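Putative methylase (Clostridium difficile, PDB 3LDU) probably transfers methyl groups to guanines of ribosomal RNA, combining a THUMP RNA-binding domain with a Rossmann-like methyltransferase domain. Local coordinates at residues A[141-146]-A[156-161]; A[309-314]-A[342-347]. One frame throughout, in Å; residues are numbered along the deposited sequence.

Contact 1 of 2, residues A[141-146]-A[156-161]; sequences EKYPIF and ISIDTT
Three backbone hydrogen bonds tie residues 141-146 to residues 156-161. Phe146 and Ser157 form an antiparallel hydrogen-bonded pair: Phe146 N gives to Ser157 O at 2.8 Å in an almost straight bond (175° at the hydrogen), and Ser157 N returns one to Phe146 O. Two residues away on each segment, Asp159 N gives to Pro144 O at 2.9 Å, nearly along the C=O axis. Ile145 and Ile158, between these bonds, make a non-hydrogen-bonded pair, and CA-H groups of Ile158, Ile145 and Ile156 add contacts to the carbonyls of Pro144, Ser157 and Phe146. A water bridges Phe146 O and Ser157 OG.

Apolar contacts gather on the face carrying Ile145 and Ile158, whose side chains run side by side with Ile145 CD1 3.9 Å from Ile158 CG1. The Ile145 and Ile156 side chains cross obliquely, CG2 to CG2, while Ile158 CG2 touches Tyr143 CB. Phe146 points to the other face; its CG is anti to the carbonyl carbon (chi1 -83°), and the ring lies alongside Asp159, CE1 reaching Asp159 CB at 3.5 Å.

Asp159, with CG anti to its N (chi1 175°), accepts from Thr161 N at 2.9 Å through OD1, above the carboxylate plane, making an Asx turn where the strand ends. The same OD1 forms a salt bridge with Arg61, and OD2 accepts from Gly162 N, so the buried carboxylate is well gripped and probably ionised. Tyr143 OH donates to the anti lone pair of Glu141 OE2, and its ring stacks with Trp233.

The pair is the open end of the beta hairpin 145-150/153-159 of the THUMP domain, set between strands 98-104 and 63-70 of one mixed sheet.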
ATOM      1  N   GLU A 141     -20.050   6.812 -16.476  1.00 28.24           N
ATOM      2  CA  GLU A 141     -18.910   6.590 -15.578  1.00 28.10           C
ATOM      3  C   GLU A 141     -18.221   5.228 -15.761  1.00 30.26           C
ATOM      4  O   GLU A 141     -18.787   4.289 -16.318  1.00 28.64           O
ATOM      5  CB  GLU A 141     -19.291   6.836 -14.111  1.00 25.76           C
ATOM      6  CG  GLU A 141     -20.023   5.699 -13.427  1.00 24.65           C
ATOM      7  CD  GLU A 141     -21.511   5.641 -13.783  1.00 30.58           C
ATOM      8  OE1 GLU A 141     -21.940   6.320 -14.743  1.00 35.52           O
ATOM      9  OE2 GLU A 141     -22.250   4.914 -13.089  1.00 30.58           O
ATOM     10  N   LYS A 142     -16.987   5.144 -15.278  1.00 26.60           N
ATOM     11  CA  LYS A 142     -16.083   4.034 -15.591  1.00 23.96           C
ATOM     12  C   LYS A 142     -16.033   2.959 -14.496  1.00 24.77           C
ATOM     13  O   LYS A 142     -15.922   3.270 -13.304  1.00 24.38           O
ATOM     14  CB  LYS A 142     -14.680   4.608 -15.854  1.00 28.17           C
ATOM     15  CG  LYS A 142     -13.624   3.621 -16.318  1.00 45.20           C
ATOM     16  CD  LYS A 142     -12.300   4.359 -16.583  1.00 54.08           C
ATOM     17  CE  LYS A 142     -11.118   3.398 -16.714  1.00 65.03           C
ATOM     18  NZ  LYS A 142      -9.784   4.078 -16.649  1.00 65.13           N
ATOM     19  N   TYR A 143     -16.135   1.699 -14.930  1.00 22.38           N
ATOM     20  CA  TYR A 143     -16.041   0.504 -14.079  1.00 21.19           C
ATOM     21  C   TYR A 143     -14.915  -0.360 -14.639  1.00 23.07           C
ATOM     22  O   TYR A 143     -15.155  -1.205 -15.505  1.00 23.70           O
ATOM     23  CB  TYR A 143     -17.368  -0.282 -14.139  1.00 21.87           C
ATOM     24  CG  TYR A 143     -18.528   0.450 -13.504  1.00 24.15           C
ATOM     25  CD1 TYR A 143     -18.966   0.128 -12.224  1.00 26.19           C
ATOM     26  CD2 TYR A 143     -19.169   1.492 -14.171  1.00 24.15           C
ATOM     27  CE1 TYR A 143     -20.037   0.818 -11.635  1.00 25.53           C
ATOM     28  CE2 TYR A 143     -20.219   2.187 -13.592  1.00 22.80           C
ATOM     29  CZ  TYR A 143     -20.647   1.844 -12.322  1.00 24.43           C
ATOM     30  OH  TYR A 143     -21.690   2.536 -11.745  1.00 26.45           O
ATOM     31  N   PRO A 144     -13.670  -0.142 -14.171  1.00 20.21           N
ATOM     32  CA  PRO A 144     -12.537  -0.813 -14.810  1.00 18.32           C
ATOM     33  C   PRO A 144     -12.520  -2.280 -14.424  1.00 23.64           C
ATOM     34  O   PRO A 144     -12.553  -2.604 -13.240  1.00 24.05           O
ATOM     35  CB  PRO A 144     -11.310  -0.084 -14.231  1.00 18.09           C
ATOM     36  CG  PRO A 144     -11.873   1.195 -13.587  1.00 26.09           C
ATOM     37  CD  PRO A 144     -13.242   0.789 -13.115  1.00 22.71           C
ATOM     38  N   ILE A 145     -12.475  -3.158 -15.415  1.00 20.91           N
ATOM     39  CA  ILE A 145     -12.550  -4.589 -15.160  1.00 18.73           C
ATOM     40  C   ILE A 145     -11.142  -5.176 -15.088  1.00 23.66           C
ATOM     41  O   ILE A 145     -10.307  -4.914 -15.959  1.00 21.26           O
ATOM     42  CB  ILE A 145     -13.359  -5.297 -16.268  1.00 20.92           C
ATOM     43  CG1 ILE A 145     -14.712  -4.595 -16.487  1.00 24.15           C
ATOM     44  CG2 ILE A 145     -13.554  -6.774 -15.941  1.00 19.69           C
ATOM     45  CD1 ILE A 145     -15.666  -4.635 -15.285  1.00 23.59           C
ATOM     46  N   PHE A 146     -10.885  -5.955 -14.040  1.00 20.66           N
ATOM     47  CA  PHE A 146      -9.585  -6.599 -13.859  1.00 25.13           C
ATOM     48  C   PHE A 146      -9.757  -8.117 -13.918  1.00 23.28           C
ATOM     49  O   PHE A 146     -10.679  -8.663 -13.303  1.00 24.98           O
ATOM     50  CB  PHE A 146      -8.987  -6.205 -12.507  1.00 19.27           C
ATOM     51  CG  PHE A 146      -8.252  -4.879 -12.506  1.00 28.78           C
ATOM     52  CD1 PHE A 146      -8.869  -3.706 -12.946  1.00 25.74           C
ATOM     53  CD2 PHE A 146      -6.946  -4.802 -12.038  1.00 34.07           C
ATOM     54  CE1 PHE A 146      -8.183  -2.491 -12.922  1.00 24.26           C
ATOM     55  CE2 PHE A 146      -6.266  -3.588 -12.015  1.00 32.03           C
ATOM     56  CZ  PHE A 146      -6.885  -2.438 -12.456  1.00 31.39           C
ATOM     57  N   ILE A 156     -12.543 -12.465 -11.783  1.00 19.51           N
ATOM     58  CA  ILE A 156     -12.877 -11.199 -12.409  1.00 19.97           C
ATOM     59  C   ILE A 156     -13.355 -10.229 -11.333  1.00 23.56           C
ATOM     60  O   ILE A 156     -14.160 -10.588 -10.466  1.00 23.95           O
ATOM     61  CB  ILE A 156     -13.969 -11.352 -13.522  1.00 20.49           C
ATOM     62  CG1 ILE A 156     -13.496 -12.313 -14.611  1.00 20.58           C
ATOM     63  CG2 ILE A 156     -14.256 -10.012 -14.178  1.00 23.29           C
ATOM     64  CD1 ILE A 156     -14.529 -12.565 -15.690  1.00 20.12           C
ATOM     65  N   SER A 157     -12.850  -9.006 -11.376  1.00 18.53           N
ATOM     66  CA  SER A 157     -13.234  -8.026 -10.387  1.00 15.39           C
ATOM     67  C   SER A 157     -13.373  -6.668 -11.047  1.00 20.97           C
ATOM     68  O   SER A 157     -12.995  -6.488 -12.208  1.00 21.57           O
ATOM     69  CB  SER A 157     -12.169  -7.952  -9.284  1.00 23.74           C
ATOM     70  OG  SER A 157     -10.930  -7.540  -9.834  1.00 27.96           O
ATOM     71  N   ILE A 158     -13.926  -5.717 -10.301  1.00 21.62           N
ATOM     72  CA  ILE A 158     -13.975  -4.329 -10.752  1.00 20.72           C
ATOM     73  C   ILE A 158     -13.128  -3.484  -9.809  1.00 24.58           C
ATOM     74  O   ILE A 158     -13.254  -3.584  -8.591  1.00 22.47           O
ATOM     75  CB  ILE A 158     -15.420  -3.776 -10.776  1.00 19.25           C
ATOM     76  CG1 ILE A 158     -16.362  -4.780 -11.472  1.00 20.66           C
ATOM     77  CG2 ILE A 158     -15.459  -2.394 -11.437  1.00 22.00           C
ATOM     78  CD1 ILE A 158     -17.780  -4.274 -11.681  1.00 27.48           C
ATOM     79  N   ASP A 159     -12.255  -2.666 -10.380  1.00 18.10           N
ATOM     80  CA  ASP A 159     -11.419  -1.761  -9.594  1.00 21.31           C
ATOM     81  C   ASP A 159     -12.277  -0.654  -8.979  1.00 23.20           C
ATOM     82  O   ASP A 159     -12.980   0.051  -9.708  1.00 24.74           O
ATOM     83  CB  ASP A 159     -10.349  -1.161 -10.505  1.00 20.98           C
ATOM     84  CG  ASP A 159      -9.502  -0.114  -9.803  1.00 31.53           C
ATOM     85  OD1 ASP A 159      -9.389  -0.188  -8.569  1.00 27.16           O
ATOM     86  OD2 ASP A 159      -8.949   0.770 -10.490  1.00 41.38           O
ATOM     87  N   THR A 160     -12.235  -0.504  -7.655  1.00 19.33           N
ATOM     88  CA  THR A 160     -13.023   0.531  -6.973  1.00 17.90           C
ATOM     89  C   THR A 160     -12.177   1.764  -6.677  1.00 23.59           C
ATOM     90  O   THR A 160     -12.688   2.783  -6.205  1.00 22.11           O
ATOM     91  CB  THR A 160     -13.634   0.038  -5.635  1.00 17.54           C
ATOM     92  OG1 THR A 160     -12.598  -0.099  -4.652  1.00 19.63           O
ATOM     93  CG2 THR A 160     -14.341  -1.300  -5.802  1.00 20.66           C
ATOM     94  N   THR A 161     -10.880   1.660  -6.968  1.00 20.55           N
ATOM     95  CA  THR A 161      -9.893   2.648  -6.511  1.00 17.60           C
ATOM     96  C   THR A 161      -9.512   3.711  -7.548  1.00 19.75           C
ATOM     97  O   THR A 161      -9.654   4.902  -7.301  1.00 26.21           O
ATOM     98  CB  THR A 161      -8.628   1.920  -6.032  1.00 16.05           C
ATOM     99  OG1 THR A 161      -8.989   1.020  -4.981  1.00 19.85           O
ATOM    100  CG2 THR A 161      -7.598   2.930  -5.532  1.00 18.90           C
TER
HETATM  101  O   HOH W   1      -9.436  -9.743 -10.704  1.00 26.20           O

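Contact 2 of 2, residues A[309-314]-A[342-347]; sequences PPYGER and LITSYE. With GTP (guanosine-5'-triphosphate), chain B.
The hydroxyl of Ser345 packs against the side chains of Tyr311 and Glu313. It donates to Glu313 OE2 on the anti lone pair at 2.9 Å, and Ser345 OG approaches Tyr311 CB to 3.3 Å. A water adds a second link, giving hydrogen bonds to Tyr311 O and Ser345 OG. The Tyr311 ring lies over the turn of the chain after Thr344: Ser345 N sits 3.8 Å above one face, offset toward the rim, and CD2 is 3.6 Å from Thr344 OG1. Pro309 CD closes on Ile343 O at 3.2 Å.

Residues 309-314 begin in the Asn-Pro-Pro-Tyr sequence, the NPPY form of the (D/N)PPY motif IV of methyltransferases that modify amino groups of nucleic-acid bases, in the loop between strand 304-307 and helix 315-333 of the Rossmann-like domain. Here Pro310 borders the bound GTP, its CG 3.8 Å from GTP C8 and its CD against C5'.

Tyr311, its CG anti to the carbonyl carbon (chi1 -61°), is held at its far end by a hydrogen bond between OH and Asn308 ND2. Thr344 OG1, anti to its own N, accepts from Tyr346 N at 3.1 Å in an ST turn that ends the strand. Further out, Tyr325 OH of helix 315-333 hydrogen-bonds to both Thr344 OG1 and Pro310 O, and strand 368-375 borders Tyr311 and Glu313 through Leu368.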
ATOM      1  N   PRO A 309      18.078   3.244   4.055  1.00 20.99           N
ATOM      2  CA  PRO A 309      19.379   3.771   3.602  1.00 23.40           C
ATOM      3  C   PRO A 309      19.618   3.465   2.125  1.00 20.85           C
ATOM      4  O   PRO A 309      18.878   2.674   1.548  1.00 23.79           O
ATOM      5  CB  PRO A 309      20.391   2.980   4.452  1.00 23.50           C
ATOM      6  CG  PRO A 309      19.669   1.683   4.762  1.00 20.55           C
ATOM      7  CD  PRO A 309      18.231   2.104   4.980  1.00 17.95           C
ATOM      8  N   PRO A 310      20.657   4.064   1.527  1.00 25.12           N
ATOM      9  CA  PRO A 310      21.073   3.648   0.181  1.00 26.99           C
ATOM     10  C   PRO A 310      21.337   2.136   0.171  1.00 25.34           C
ATOM     11  O   PRO A 310      21.794   1.610   1.182  1.00 27.28           O
ATOM     12  CB  PRO A 310      22.385   4.405  -0.034  1.00 30.27           C
ATOM     13  CG  PRO A 310      22.387   5.512   0.978  1.00 32.88           C
ATOM     14  CD  PRO A 310      21.586   5.029   2.140  1.00 31.33           C
ATOM     15  N   TYR A 311      21.056   1.457  -0.940  1.00 27.84           N
ATOM     16  CA  TYR A 311      21.203  -0.001  -1.020  1.00 28.47           C
ATOM     17  C   TYR A 311      22.556  -0.460  -1.555  1.00 30.10           C
ATOM     18  O   TYR A 311      22.933  -1.628  -1.395  1.00 33.86           O
ATOM     19  CB  TYR A 311      20.128  -0.606  -1.924  1.00 24.99           C
ATOM     20  CG  TYR A 311      18.692  -0.383  -1.480  1.00 29.47           C
ATOM     21  CD1 TYR A 311      17.630  -0.656  -2.345  1.00 34.81           C
ATOM     22  CD2 TYR A 311      18.397   0.077  -0.204  1.00 27.48           C
ATOM     23  CE1 TYR A 311      16.303  -0.468  -1.952  1.00 32.38           C
ATOM     24  CE2 TYR A 311      17.071   0.265   0.206  1.00 26.58           C
ATOM     25  CZ  TYR A 311      16.031   0.004  -0.677  1.00 34.88           C
ATOM     26  OH  TYR A 311      14.731   0.189  -0.267  1.00 31.34           O
ATOM     27  N   GLY A 312      23.258   0.439  -2.235  1.00 29.83           N
ATOM     28  CA  GLY A 312      24.549   0.122  -2.826  1.00 36.02           C
ATOM     29  C   GLY A 312      24.470  -0.933  -3.916  1.00 37.88           C
ATOM     30  O   GLY A 312      25.335  -1.795  -4.019  1.00 36.44           O
ATOM     31  N   GLU A 313      23.434  -0.864  -4.743  1.00 34.61           N
ATOM     32  CA  GLU A 313      23.239  -1.863  -5.790  1.00 45.18           C
ATOM     33  C   GLU A 313      24.256  -1.748  -6.923  1.00 42.73           C
ATOM     34  O   GLU A 313      24.599  -2.749  -7.559  1.00 40.73           O
ATOM     35  CB  GLU A 313      21.811  -1.803  -6.346  1.00 51.08           C
ATOM     36  CG  GLU A 313      20.739  -2.156  -5.322  1.00 63.61           C
ATOM     37  CD  GLU A 313      19.396  -2.484  -5.960  1.00 72.30           C
ATOM     38  OE1 GLU A 313      19.292  -2.429  -7.205  1.00 75.34           O
ATOM     39  OE2 GLU A 313      18.444  -2.802  -5.213  1.00 71.64           O
ATOM     40  N   ARG A 314      24.740  -0.533  -7.176  1.00 38.50           N
ATOM     41  CA  ARG A 314      25.705  -0.312  -8.253  1.00 38.53           C
ATOM     42  C   ARG A 314      27.127  -0.594  -7.782  1.00 34.98           C
ATOM     43  O   ARG A 314      27.491  -0.238  -6.668  1.00 37.20           O
ATOM     44  CB  ARG A 314      25.604   1.117  -8.790  1.00 45.24           C
ATOM     45  CG  ARG A 314      24.210   1.477  -9.305  1.00 50.61           C
ATOM     46  CD  ARG A 314      24.229   2.706 -10.212  1.00 60.33           C
ATOM     47  NE  ARG A 314      24.657   3.913  -9.510  1.00 67.05           N
ATOM     48  CZ  ARG A 314      25.841   4.497  -9.673  1.00 72.14           C
ATOM     49  NH1 ARG A 314      26.724   3.987 -10.523  1.00 74.61           N
ATOM     50  NH2 ARG A 314      26.138   5.594  -8.990  1.00 71.84           N
ATOM     51  N   LEU A 342      15.891  -1.132   9.734  1.00 17.54           N
ATOM     52  CA  LEU A 342      16.460  -0.646   8.483  1.00 17.93           C
ATOM     53  C   LEU A 342      16.057  -1.556   7.346  1.00 23.16           C
ATOM     54  O   LEU A 342      16.133  -2.783   7.467  1.00 22.30           O
ATOM     55  CB  LEU A 342      17.995  -0.632   8.573  1.00 18.36           C
ATOM     56  CG  LEU A 342      18.621   0.320   9.592  1.00 25.40           C
ATOM     57  CD1 LEU A 342      18.858  -0.431  10.895  1.00 28.00           C
ATOM     58  CD2 LEU A 342      19.932   0.909   9.081  1.00 27.15           C
ATOM     59  N   ILE A 343      15.628  -0.959   6.243  1.00 20.74           N
ATOM     60  CA  ILE A 343      15.293  -1.740   5.059  1.00 20.08           C
ATOM     61  C   ILE A 343      16.364  -1.559   3.983  1.00 20.60           C
ATOM     62  O   ILE A 343      16.768  -0.436   3.674  1.00 20.70           O
ATOM     63  CB  ILE A 343      13.877  -1.376   4.516  1.00 19.90           C
ATOM     64  CG1 ILE A 343      13.590  -2.190   3.253  1.00 19.27           C
ATOM     65  CG2 ILE A 343      13.744   0.133   4.270  1.00 17.90           C
ATOM     66  CD1 ILE A 343      12.095  -2.217   2.841  1.00 22.08           C
ATOM     67  N   THR A 344      16.876  -2.662   3.456  1.00 22.07           N
ATOM     68  CA  THR A 344      17.866  -2.585   2.393  1.00 20.82           C
ATOM     69  C   THR A 344      17.904  -3.873   1.600  1.00 23.05           C
ATOM     70  O   THR A 344      17.579  -4.939   2.125  1.00 24.61           O
ATOM     71  CB  THR A 344      19.290  -2.263   2.920  1.00 23.61           C
ATOM     72  OG1 THR A 344      20.197  -2.244   1.812  1.00 25.32           O
ATOM     73  CG2 THR A 344      19.752  -3.307   3.928  1.00 26.53           C
ATOM     74  N   SER A 345      18.316  -3.775   0.340  1.00 23.80           N
ATOM     75  CA  SER A 345      18.458  -4.957  -0.502  1.00 28.45           C
ATOM     76  C   SER A 345      19.861  -5.539  -0.406  1.00 30.76           C
ATOM     77  O   SER A 345      20.153  -6.579  -1.008  1.00 28.23           O
ATOM     78  CB  SER A 345      18.143  -4.622  -1.959  1.00 33.03           C
ATOM     79  OG  SER A 345      19.096  -3.715  -2.487  1.00 34.22           O
ATOM     80  N   TYR A 346      20.729  -4.872   0.349  1.00 26.89           N
ATOM     81  CA  TYR A 346      22.089  -5.368   0.555  1.00 28.98           C
ATOM     82  C   TYR A 346      22.048  -6.640   1.411  1.00 31.72           C
ATOM     83  O   TYR A 346      21.762  -6.591   2.606  1.00 33.45           O
ATOM     84  CB  TYR A 346      22.972  -4.288   1.190  1.00 28.59           C
ATOM     85  CG  TYR A 346      24.444  -4.652   1.185  1.00 33.65           C
ATOM     86  CD1 TYR A 346      25.231  -4.416   0.065  1.00 35.30           C
ATOM     87  CD2 TYR A 346      25.035  -5.244   2.289  1.00 31.91           C
ATOM     88  CE1 TYR A 346      26.569  -4.758   0.045  1.00 40.44           C
ATOM     89  CE2 TYR A 346      26.376  -5.586   2.282  1.00 33.45           C
ATOM     90  CZ  TYR A 346      27.135  -5.343   1.153  1.00 42.98           C
ATOM     91  OH  TYR A 346      28.473  -5.674   1.124  1.00 45.85           O
ATOM     92  N   GLU A 347      22.321  -7.780   0.785  1.00 34.29           N
ATOM     93  CA  GLU A 347      22.160  -9.081   1.443  1.00 47.20           C
ATOM     94  C   GLU A 347      22.949  -9.221   2.746  1.00 42.96           C
ATOM     95  O   GLU A 347      22.416  -9.669   3.762  1.00 43.55           O
ATOM     96  CB  GLU A 347      22.531 -10.217   0.485  1.00 61.52           C
ATOM     97  CG  GLU A 347      21.465 -10.531  -0.554  1.00 73.57           C
ATOM     98  CD  GLU A 347      20.321 -11.360   0.006  1.00 81.41           C
ATOM     99  OE1 GLU A 347      20.572 -12.513   0.418  1.00 85.75           O
ATOM    100  OE2 GLU A 347      19.173 -10.865   0.023  1.00 80.51           O
TER
HETATM  101  PG  GTP B 383      12.003   8.102   1.050  0.70 67.03           P
HETATM  102  O1G GTP B 383      11.888   8.389   2.532  0.70 70.63           O
HETATM  103  O2G GTP B 383      10.784   7.333   0.619  0.70 65.55           O
HETATM  104  O3G GTP B 383      12.041   9.381   0.247  0.70 62.43           O
HETATM  105  O3B GTP B 383      13.348   7.232   0.806  0.70 73.72           O
HETATM  106  PB  GTP B 383      14.629   7.908   0.090  0.70 99.85           P
HETATM  107  O1B GTP B 383      14.611   7.502  -1.364  0.70 98.87           O
HETATM  108  O2B GTP B 383      14.579   9.409   0.187  0.70102.45           O
HETATM  109  O3A GTP B 383      15.991   7.347   0.755  0.70 44.75           O
HETATM  110  PA  GTP B 383      17.157   6.913  -0.283  0.70 39.98           P
HETATM  111  O1A GTP B 383      17.295   8.001  -1.326  0.70 59.58           O
HETATM  112  O2A GTP B 383      16.821   5.600  -0.950  0.70 55.74           O
HETATM  113  O5' GTP B 383      18.545   6.837   0.519  0.90 50.49           O
HETATM  114  C5' GTP B 383      18.514   7.272   1.841  0.90 48.50           C
HETATM  115  C4' GTP B 383      18.830   8.763   1.857  0.90 43.60           C
HETATM  116  O4' GTP B 383      19.941   8.897   2.698  0.90 43.80           O
HETATM  117  C3' GTP B 383      19.232   9.411   0.530  0.90 34.80           C
HETATM  118  O3' GTP B 383      18.328  10.464   0.277  0.90 32.86           O
HETATM  119  C2' GTP B 383      20.629   9.988   0.744  0.90 35.36           C
HETATM  120  O2' GTP B 383      20.736  11.342   0.354  0.90 33.59           O
HETATM  121  C1' GTP B 383      20.750   9.953   2.247  0.90 36.80           C
HETATM  122  N9  GTP B 383      22.093   9.707   2.786  0.90 29.38           N
HETATM  123  C8  GTP B 383      23.172   9.040   2.267  0.90 30.85           C
HETATM  124  N7  GTP B 383      24.165   9.092   3.197  0.90 34.27           N
HETATM  125  C5  GTP B 383      23.723   9.785   4.278  0.90 33.33           C
HETATM  126  C6  GTP B 383      24.309  10.134   5.489  0.90 38.65           C
HETATM  127  O6  GTP B 383      25.475   9.808   5.760  0.90 36.72           O
HETATM  128  N1  GTP B 383      23.557  10.856   6.392  0.90 34.03           N
HETATM  129  C2  GTP B 383      22.255  11.227   6.108  0.90 32.61           C
HETATM  130  N2  GTP B 383      21.572  11.906   7.015  0.90 30.66           N
HETATM  131  N3  GTP B 383      21.661  10.891   4.894  0.90 25.23           N
HETATM  132  C4  GTP B 383      22.411  10.174   4.018  0.90 33.81           C
HETATM  133  O   HOH W   2      22.172  -3.930  -2.626  1.00 34.59           O

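Contacts 1 and 2 belong to different domains and follow one another along the chain, the first closing before the second opens. Their centres are 36 Å apart, on opposite sides of the chain's centre, and their nearest atoms are about 22 Å apart, so neither touches the other. Only contact 2 borders the nucleotide: its two prolines belong to the GTP pocket, and the side chain of Ile343 comes about 4 Å from that of Ile179, whose backbone N is hydrogen-bonded to the ligand. Contact 1, remote from the nucleotide, lies in the THUMP domain, a module associated with RNA binding. This separation is consistent with RNA recognition and methyl transfer being divided between domains.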